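Local structure of intracellular protein transport protein USO1 (Saccharomyces cerevisiae S288c, 6LSU) at residues 582-587 with 625-630; 632-637 with 714-719. The protein acts in transport from the endoplasmic reticulum to the Golgi as a homodimeric tether with a long coiled-coil tail, this chain being its globular head region. All coordinates share one frame; numbering follows the deposited sequence.

Contact 1 (582-587 with 625-630); sequences YLTFLI and KCLVTM
Leu-583 and Leu-627 meet where the two helices draw closest, with CD1 of Leu-583 3.7 Å from CB of Leu-627; in each leucine CG lies anti to its own carbonyl carbon. CD2 of Leu-583 meets Val-628, 4.0 Å from its CG2 and near its backbone N. Leu-627 answers with both of its methyls: CD1 lies 4.1 Å from CG2 of Thr-584, while CD2 is 3.9 Å from CD1 of Ile-587. The helices run nearly parallel, at 23° with axes 9.5 Å apart, and they belong to successive armadillo repeats, ARM 9 and ARM 10, stacked in the right-handed solenoid of this fold. An alanine in place of Leu-583 would probably leave a gap against Val-628 and beside Leu-627 CB, with only the CB contact remaining. Ile-587 has CD1 anti to CA (chi2 164°), and this methyl comes within 3.5 Å of Leu-627 O. The side chain crosses Met-630 at about a right angle, CD1 of Ile-587 3.7 Å from SD of Met-630. Thr-584 touches Leu-627 through CG2, while OG1 (chi1 56°) bonds back to Ile-580 O and Ser-581 O. Phe-705 of helix 703-711 packs on Thr-584, Ile-587 and Leu-627 together.

Contact 2 (632-637 with 714-719); sequences LGVAYE and YRIRTA
Val-634 and Ile-716 bring their CA atoms to 6.5 Å and Glu-637 and Ala-719 theirs to 5.8 Å, where the last turns of helix 622-637 face the end of the short helix 713-717 and the chain that leaves it. Glu-637 does most on its side. Its CG is anti to the backbone N, and the bend at chi2 (83°) swings CD out of the extended line of the chain. The carboxylate then divides its work: OE1 takes the salt bridge to Arg-715, while OE2 lies 3.6 Å from CB of Ala-719. Arg-715 comes in extended from CG to NE and presents the edge of its guanidinium, with OE1 near that plane. Arg-715 NE lies 3.3 Å and Arg-715 NH2 3.5 Å from Glu-637 OE1, both weak hydrogen bonds onto one oxygen, and the carboxylate and guanidinium planes stand 84° apart, so this is not the coplanar two-oxygen pairing. The contact joins helix 622-637, most of it in ARM 10, the last armadillo repeat of the head, to the C-terminal part of the globular head, which folds back against that helix. Ala-719 lies against three residues of the helix, Glu-637 among them. Its CB is 3.9 Å from the carbonyl O of Gly-633, where the helix has no side chain to intervene, and its own O lies at the edge of the Tyr-636 ring, 3.3 Å from CE2. Phe-651 meets the same ring. Val-634 and Ile-716 touch through CG2 and CD1, with Phe-591 and Ile-667 also packing on the isoleucine.

Helix 622-637 serves both contacts: residues 625-630 meet the preceding repeat in contact 1, and residues 632-637, about two turns on, meet the C-terminal segment in contact 2. The centres are about 11 Å apart, and the two interfaces touch directly. Met-630 CG packs on Ile-716 CG2 at 3.6 Å, which carries the apolar layer from one to the other; a carbonyl O also packs on a methyl, Ile-587 O lying 4.0 Å from Val-634 CG1. Contact 1 is made by apolar groups packing, without a polar bond between its segments, whereas contact 2 ends in a charged pair at its more exposed margin. Neither surrounds a ligand; helix 622-637 thus has helix 577-590 and the C-terminal residues 714-719 as neighbours.

Contact 1 (582-587 with 625-630)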
ATOM      1  N   TYR A 582      -1.353 -26.032  12.957  1.00 60.69           N
ATOM      2  CA  TYR A 582      -1.494 -27.504  12.672  1.00 55.50           C
ATOM      3  C   TYR A 582      -2.957 -27.875  12.475  1.00 55.00           C
ATOM      4  O   TYR A 582      -3.258 -28.521  11.447  1.00 60.97           O
ATOM      5  CB  TYR A 582      -0.940 -28.388  13.782  1.00 50.27           C
ATOM      6  CG  TYR A 582       0.558 -28.354  13.918  1.00 47.70           C
ATOM      7  CD1 TYR A 582       1.389 -28.791  12.894  1.00 48.34           C
ATOM      8  CD2 TYR A 582       1.149 -27.894  15.085  1.00 48.28           C
ATOM      9  CE1 TYR A 582       2.776 -28.708  13.001  1.00 50.53           C
ATOM     10  CE2 TYR A 582       2.528 -27.833  15.237  1.00 52.39           C
ATOM     11  CZ  TYR A 582       3.352 -28.241  14.183  1.00 58.85           C
ATOM     12  OH  TYR A 582       4.722 -28.205  14.354  1.00 60.79           O
ATOM     13  N   LEU A 583      -3.843 -27.469  13.384  1.00 54.83           N
ATOM     14  CA  LEU A 583      -5.250 -27.956  13.342  1.00 63.55           C
ATOM     15  C   LEU A 583      -5.930 -27.515  12.046  1.00 63.31           C
ATOM     16  O   LEU A 583      -6.357 -28.415  11.276  1.00 70.46           O
ATOM     17  CB  LEU A 583      -6.002 -27.464  14.583  1.00 69.17           C
ATOM     18  CG  LEU A 583      -5.789 -28.347  15.803  1.00 66.99           C
ATOM     19  CD1 LEU A 583      -6.128 -27.594  17.067  1.00 68.64           C
ATOM     20  CD2 LEU A 583      -6.598 -29.621  15.665  1.00 70.45           C
ATOM     21  N   THR A 584      -5.971 -26.204  11.783  1.00 60.57           N
ATOM     22  CA  THR A 584      -6.554 -25.575  10.554  1.00 54.16           C
ATOM     23  C   THR A 584      -5.876 -26.165   9.297  1.00 53.76           C
ATOM     24  O   THR A 584      -6.586 -26.442   8.273  1.00 53.97           O
ATOM     25  CB  THR A 584      -6.329 -24.059  10.575  1.00 56.41           C
ATOM     26  OG1 THR A 584      -4.933 -23.728  10.710  1.00 50.52           O
ATOM     27  CG2 THR A 584      -7.046 -23.384  11.717  1.00 61.19           C
ATOM     28  N   PHE A 585      -4.563 -26.388   9.350  1.00 44.09           N
ATOM     29  CA  PHE A 585      -3.863 -27.022   8.216  1.00 54.28           C
ATOM     30  C   PHE A 585      -4.501 -28.398   7.988  1.00 60.27           C
ATOM     31  O   PHE A 585      -5.175 -28.545   6.917  1.00 59.88           O
ATOM     32  CB  PHE A 585      -2.350 -27.070   8.436  1.00 54.18           C
ATOM     33  CG  PHE A 585      -1.633 -27.738   7.309  1.00 57.96           C
ATOM     34  CD1 PHE A 585      -2.003 -27.487   5.995  1.00 62.89           C
ATOM     35  CD2 PHE A 585      -0.599 -28.635   7.548  1.00 63.90           C
ATOM     36  CE1 PHE A 585      -1.330 -28.091   4.940  1.00 61.75           C
ATOM     37  CE2 PHE A 585       0.062 -29.254   6.490  1.00 60.24           C
ATOM     38  CZ  PHE A 585      -0.308 -28.985   5.197  1.00 59.56           C
ATOM     39  N   LEU A 586      -4.377 -29.328   8.963  1.00 59.81           N
ATOM     40  CA  LEU A 586      -4.933 -30.707   8.808  1.00 58.25           C
ATOM     41  C   LEU A 586      -6.409 -30.670   8.415  1.00 59.10           C
ATOM     42  O   LEU A 586      -6.744 -31.429   7.484  1.00 49.85           O
ATOM     43  CB  LEU A 586      -4.769 -31.525  10.081  1.00 62.97           C
ATOM     44  CG  LEU A 586      -3.456 -32.294  10.104  1.00 61.79           C
ATOM     45  CD1 LEU A 586      -3.129 -32.776  11.489  1.00 65.80           C
ATOM     46  CD2 LEU A 586      -3.517 -33.412   9.107  1.00 65.34           C
ATOM     47  N   ILE A 587      -7.244 -29.827   9.050  1.00 54.12           N
ATOM     48  CA  ILE A 587      -8.684 -29.772   8.657  1.00 59.07           C
ATOM     49  C   ILE A 587      -8.742 -29.482   7.160  1.00 64.19           C
ATOM     50  O   ILE A 587      -9.485 -30.125   6.441  1.00 65.67           O
ATOM     51  CB  ILE A 587      -9.469 -28.717   9.448  1.00 61.97           C
ATOM     52  CG1 ILE A 587      -9.588 -29.118  10.926  1.00 66.55           C
ATOM     53  CG2 ILE A 587     -10.829 -28.500   8.817  1.00 61.78           C
ATOM     54  CD1 ILE A 587     -10.002 -28.006  11.828  1.00 67.12           C
ATOM     55  N   LYS A 625     -10.287 -26.564  21.486  1.00 74.03           N
ATOM     56  CA  LYS A 625     -11.259 -27.639  21.758  1.00 73.16           C
ATOM     57  C   LYS A 625     -12.146 -27.779  20.519  1.00 67.47           C
ATOM     58  O   LYS A 625     -12.311 -28.935  20.061  1.00 69.98           O
ATOM     59  CB  LYS A 625     -11.925 -27.370  23.110  1.00 84.59           C
ATOM     60  CG  LYS A 625     -13.375 -27.789  23.281  1.00 83.94           C
ATOM     61  CD  LYS A 625     -13.860 -27.440  24.668  1.00 90.45           C
ATOM     62  CE  LYS A 625     -15.326 -27.058  24.723  1.00102.74           C
ATOM     63  NZ  LYS A 625     -15.664 -26.461  26.043  1.00107.32           N
ATOM     64  N   CYS A 626     -12.655 -26.684  19.949  1.00 64.15           N
ATOM     65  CA  CYS A 626     -13.566 -26.777  18.765  1.00 68.10           C
ATOM     66  C   CYS A 626     -12.768 -27.238  17.518  1.00 73.59           C
ATOM     67  O   CYS A 626     -13.319 -27.990  16.669  1.00 65.39           O
ATOM     68  CB  CYS A 626     -14.299 -25.462  18.515  1.00 73.10           C
ATOM     69  SG  CYS A 626     -15.333 -24.870  19.904  1.00 78.25           S
ATOM     70  N   LEU A 627     -11.490 -26.841  17.390  1.00 66.33           N
ATOM     71  CA  LEU A 627     -10.686 -27.174  16.187  1.00 68.35           C
ATOM     72  C   LEU A 627     -10.348 -28.657  16.190  1.00 70.65           C
ATOM     73  O   LEU A 627     -10.520 -29.316  15.079  1.00 71.23           O
ATOM     74  CB  LEU A 627      -9.426 -26.304  16.120  1.00 71.19           C
ATOM     75  CG  LEU A 627      -9.662 -24.897  15.572  1.00 69.19           C
ATOM     76  CD1 LEU A 627      -8.346 -24.117  15.506  1.00 67.91           C
ATOM     77  CD2 LEU A 627     -10.333 -24.976  14.210  1.00 63.60           C
ATOM     78  N   VAL A 628      -9.902 -29.171  17.351  1.00 68.80           N
ATOM     79  CA  VAL A 628      -9.756 -30.635  17.591  1.00 65.29           C
ATOM     80  C   VAL A 628     -11.080 -31.315  17.239  1.00 58.11           C
ATOM     81  O   VAL A 628     -11.047 -32.295  16.554  1.00 66.62           O
ATOM     82  CB  VAL A 628      -9.331 -31.002  19.024  1.00 62.41           C
ATOM     83  CG1 VAL A 628      -9.388 -32.513  19.198  1.00 63.36           C
ATOM     84  CG2 VAL A 628      -7.929 -30.515  19.341  1.00 63.97           C
ATOM     85  N   THR A 629     -12.201 -30.829  17.740  1.00 63.02           N
ATOM     86  CA  THR A 629     -13.529 -31.467  17.512  1.00 66.44           C
ATOM     87  C   THR A 629     -13.773 -31.457  16.008  1.00 67.04           C
ATOM     88  O   THR A 629     -14.179 -32.486  15.462  1.00 75.77           O
ATOM     89  CB  THR A 629     -14.651 -30.733  18.248  1.00 66.52           C
ATOM     90  OG1 THR A 629     -14.262 -30.622  19.617  1.00 62.63           O
ATOM     91  CG2 THR A 629     -16.010 -31.378  18.058  1.00 65.22           C
ATOM     92  N   MET A 630     -13.530 -30.312  15.367  1.00 74.30           N
ATOM     93  CA  MET A 630     -13.770 -30.116  13.909  1.00 70.73           C
ATOM     94  C   MET A 630     -12.919 -31.115  13.090  1.00 73.00           C
ATOM     95  O   MET A 630     -13.415 -31.742  12.093  1.00 61.39           O
ATOM     96  CB  MET A 630     -13.392 -28.699  13.512  1.00 74.09           C
ATOM     97  CG  MET A 630     -14.101 -28.276  12.255  1.00 81.15           C
ATOM     98  SD  MET A 630     -13.496 -26.698  11.653  1.00 74.29           S
ATOM     99  CE  MET A 630     -13.953 -25.650  13.037  1.00 79.52           C
TER

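Contact 2 (632-637 with 714-719)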
ATOM      1  N   LEU A 632     -11.968 -34.074  13.866  1.00 70.48           N
ATOM      2  CA  LEU A 632     -12.525 -35.446  13.970  1.00 75.19           C
ATOM      3  C   LEU A 632     -13.800 -35.555  13.129  1.00 66.01           C
ATOM      4  O   LEU A 632     -13.947 -36.558  12.382  1.00 69.32           O
ATOM      5  CB  LEU A 632     -12.801 -35.758  15.449  1.00 79.38           C
ATOM      6  CG  LEU A 632     -11.545 -35.836  16.305  1.00 75.22           C
ATOM      7  CD1 LEU A 632     -11.900 -35.904  17.771  1.00 69.16           C
ATOM      8  CD2 LEU A 632     -10.684 -37.033  15.896  1.00 74.40           C
ATOM      9  N   GLY A 633     -14.677 -34.578  13.261  1.00 63.92           N
ATOM     10  CA  GLY A 633     -15.861 -34.439  12.397  1.00 71.43           C
ATOM     11  C   GLY A 633     -15.490 -34.511  10.935  1.00 70.41           C
ATOM     12  O   GLY A 633     -16.037 -35.377  10.242  1.00 76.63           O
ATOM     13  N   VAL A 634     -14.565 -33.654  10.488  1.00 75.14           N
ATOM     14  CA  VAL A 634     -14.204 -33.533   9.046  1.00 72.53           C
ATOM     15  C   VAL A 634     -13.637 -34.890   8.639  1.00 70.97           C
ATOM     16  O   VAL A 634     -14.056 -35.399   7.600  1.00 71.98           O
ATOM     17  CB  VAL A 634     -13.254 -32.337   8.766  1.00 71.51           C
ATOM     18  CG1 VAL A 634     -12.539 -32.450   7.416  1.00 69.04           C
ATOM     19  CG2 VAL A 634     -13.998 -31.011   8.855  1.00 64.06           C
ATOM     20  N   ALA A 635     -12.740 -35.457   9.452  1.00 74.68           N
ATOM     21  CA  ALA A 635     -12.113 -36.778   9.202  1.00 78.65           C
ATOM     22  C   ALA A 635     -13.233 -37.804   9.038  1.00 78.28           C
ATOM     23  O   ALA A 635     -13.108 -38.700   8.172  1.00 75.31           O
ATOM     24  CB  ALA A 635     -11.172 -37.165  10.315  1.00 76.98           C
ATOM     25  N   TYR A 636     -14.318 -37.666   9.812  1.00 73.37           N
ATOM     26  CA  TYR A 636     -15.476 -38.579   9.669  1.00 73.07           C
ATOM     27  C   TYR A 636     -16.063 -38.449   8.250  1.00 74.41           C
ATOM     28  O   TYR A 636     -16.196 -39.472   7.566  1.00 77.11           O
ATOM     29  CB  TYR A 636     -16.520 -38.372  10.772  1.00 74.10           C
ATOM     30  CG  TYR A 636     -17.768 -39.135  10.427  1.00 71.76           C
ATOM     31  CD1 TYR A 636     -17.705 -40.485  10.155  1.00 75.03           C
ATOM     32  CD2 TYR A 636     -18.971 -38.497  10.270  1.00 76.66           C
ATOM     33  CE1 TYR A 636     -18.815 -41.195   9.743  1.00 79.29           C
ATOM     34  CE2 TYR A 636     -20.094 -39.194   9.862  1.00 86.81           C
ATOM     35  CZ  TYR A 636     -20.015 -40.547   9.609  1.00 78.05           C
ATOM     36  OH  TYR A 636     -21.119 -41.232   9.213  1.00 94.61           O
ATOM     37  N   GLU A 637     -16.368 -37.220   7.814  1.00 82.30           N
ATOM     38  CA  GLU A 637     -17.053 -36.869   6.528  1.00 82.71           C
ATOM     39  C   GLU A 637     -16.357 -37.425   5.275  1.00 76.47           C
ATOM     40  O   GLU A 637     -17.037 -37.596   4.245  1.00 67.12           O
ATOM     41  CB  GLU A 637     -17.079 -35.353   6.377  1.00 87.74           C
ATOM     42  CG  GLU A 637     -17.761 -34.892   5.108  1.00 95.72           C
ATOM     43  CD  GLU A 637     -19.271 -34.820   5.212  1.00104.02           C
ATOM     44  OE1 GLU A 637     -19.951 -35.111   4.201  1.00109.39           O
ATOM     45  OE2 GLU A 637     -19.761 -34.427   6.291  1.00102.97           O
ATOM     46  N   TYR A 714     -22.182 -25.219   7.143  1.00 92.28           N
ATOM     47  CA  TYR A 714     -23.333 -26.137   7.330  1.00 95.03           C
ATOM     48  C   TYR A 714     -22.829 -27.576   7.288  1.00 95.09           C
ATOM     49  O   TYR A 714     -23.048 -28.304   8.265  1.00108.78           O
ATOM     50  CB  TYR A 714     -24.420 -25.915   6.282  1.00 96.34           C
ATOM     51  CG  TYR A 714     -25.565 -26.887   6.364  1.00 96.62           C
ATOM     52  CD1 TYR A 714     -26.559 -26.748   7.323  1.00 93.97           C
ATOM     53  CD2 TYR A 714     -25.648 -27.954   5.482  1.00 99.85           C
ATOM     54  CE1 TYR A 714     -27.625 -27.632   7.386  1.00 92.41           C
ATOM     55  CE2 TYR A 714     -26.703 -28.853   5.539  1.00 95.16           C
ATOM     56  CZ  TYR A 714     -27.691 -28.684   6.487  1.00 90.19           C
ATOM     57  OH  TYR A 714     -28.708 -29.583   6.521  1.00 99.16           O
ATOM     58  N   ARG A 715     -22.153 -27.948   6.204  1.00 94.64           N
ATOM     59  CA  ARG A 715     -21.584 -29.306   6.012  1.00 88.29           C
ATOM     60  C   ARG A 715     -20.737 -29.711   7.229  1.00 85.03           C
ATOM     61  O   ARG A 715     -20.802 -30.869   7.573  1.00 79.53           O
ATOM     62  CB  ARG A 715     -20.738 -29.383   4.737  1.00 88.43           C
ATOM     63  CG  ARG A 715     -20.481 -30.815   4.292  1.00 89.11           C
ATOM     64  CD  ARG A 715     -19.544 -30.909   3.106  1.00 87.02           C
ATOM     65  NE  ARG A 715     -19.355 -32.284   2.670  1.00 81.77           N
ATOM     66  CZ  ARG A 715     -18.846 -32.642   1.499  1.00 85.06           C
ATOM     67  NH1 ARG A 715     -18.446 -31.720   0.642  1.00 90.22           N
ATOM     68  NH2 ARG A 715     -18.709 -33.919   1.176  1.00 90.42           N
ATOM     69  N   ILE A 716     -19.947 -28.808   7.832  1.00 89.72           N
ATOM     70  CA  ILE A 716     -19.059 -29.165   8.976  1.00 90.10           C
ATOM     71  C   ILE A 716     -20.005 -29.542  10.118  1.00 92.80           C
ATOM     72  O   ILE A 716     -20.028 -30.736  10.520  1.00 84.54           O
ATOM     73  CB  ILE A 716     -18.092 -28.027   9.394  1.00 95.03           C
ATOM     74  CG1 ILE A 716     -17.207 -27.502   8.256  1.00 91.14           C
ATOM     75  CG2 ILE A 716     -17.252 -28.466  10.589  1.00 87.54           C
ATOM     76  CD1 ILE A 716     -16.718 -28.556   7.321  1.00 92.58           C
ATOM     77  N   ARG A 717     -20.787 -28.555  10.566  1.00 93.66           N
ATOM     78  CA  ARG A 717     -21.714 -28.633  11.726  1.00 94.57           C
ATOM     79  C   ARG A 717     -22.560 -29.914  11.671  1.00 96.30           C
ATOM     80  O   ARG A 717     -22.822 -30.452  12.762  1.00 99.56           O
ATOM     81  CB  ARG A 717     -22.656 -27.427  11.745  1.00101.98           C
ATOM     82  CG  ARG A 717     -23.526 -27.346  12.989  1.00104.22           C
ATOM     83  CD  ARG A 717     -24.492 -26.173  13.005  1.00105.78           C
ATOM     84  NE  ARG A 717     -25.559 -26.296  12.010  1.00108.86           N
ATOM     85  CZ  ARG A 717     -25.791 -25.443  11.003  1.00112.44           C
ATOM     86  NH1 ARG A 717     -25.040 -24.364  10.824  1.00108.47           N
ATOM     87  NH2 ARG A 717     -26.792 -25.678  10.172  1.00116.57           N
ATOM     88  N   THR A 718     -22.977 -30.375  10.479  1.00 84.19           N
ATOM     89  CA  THR A 718     -23.911 -31.524  10.315  1.00 87.57           C
ATOM     90  C   THR A 718     -23.173 -32.775   9.825  1.00 91.61           C
ATOM     91  O   THR A 718     -23.809 -33.629   9.163  1.00 88.59           O
ATOM     92  CB  THR A 718     -25.079 -31.198   9.365  1.00 90.07           C
ATOM     93  OG1 THR A 718     -24.747 -31.432   7.993  1.00 83.22           O
ATOM     94  CG2 THR A 718     -25.571 -29.778   9.511  1.00 92.07           C
ATOM     95  N   ALA A 719     -21.876 -32.895  10.103  1.00 96.26           N
ATOM     96  CA  ALA A 719     -21.082 -34.046   9.629  1.00 99.15           C
ATOM     97  C   ALA A 719     -21.592 -35.312  10.335  1.00102.55           C
ATOM     98  O   ALA A 719     -21.796 -36.322   9.634  1.00 97.97           O
ATOM     99  CB  ALA A 719     -19.608 -33.814   9.858  1.00100.55           C
TER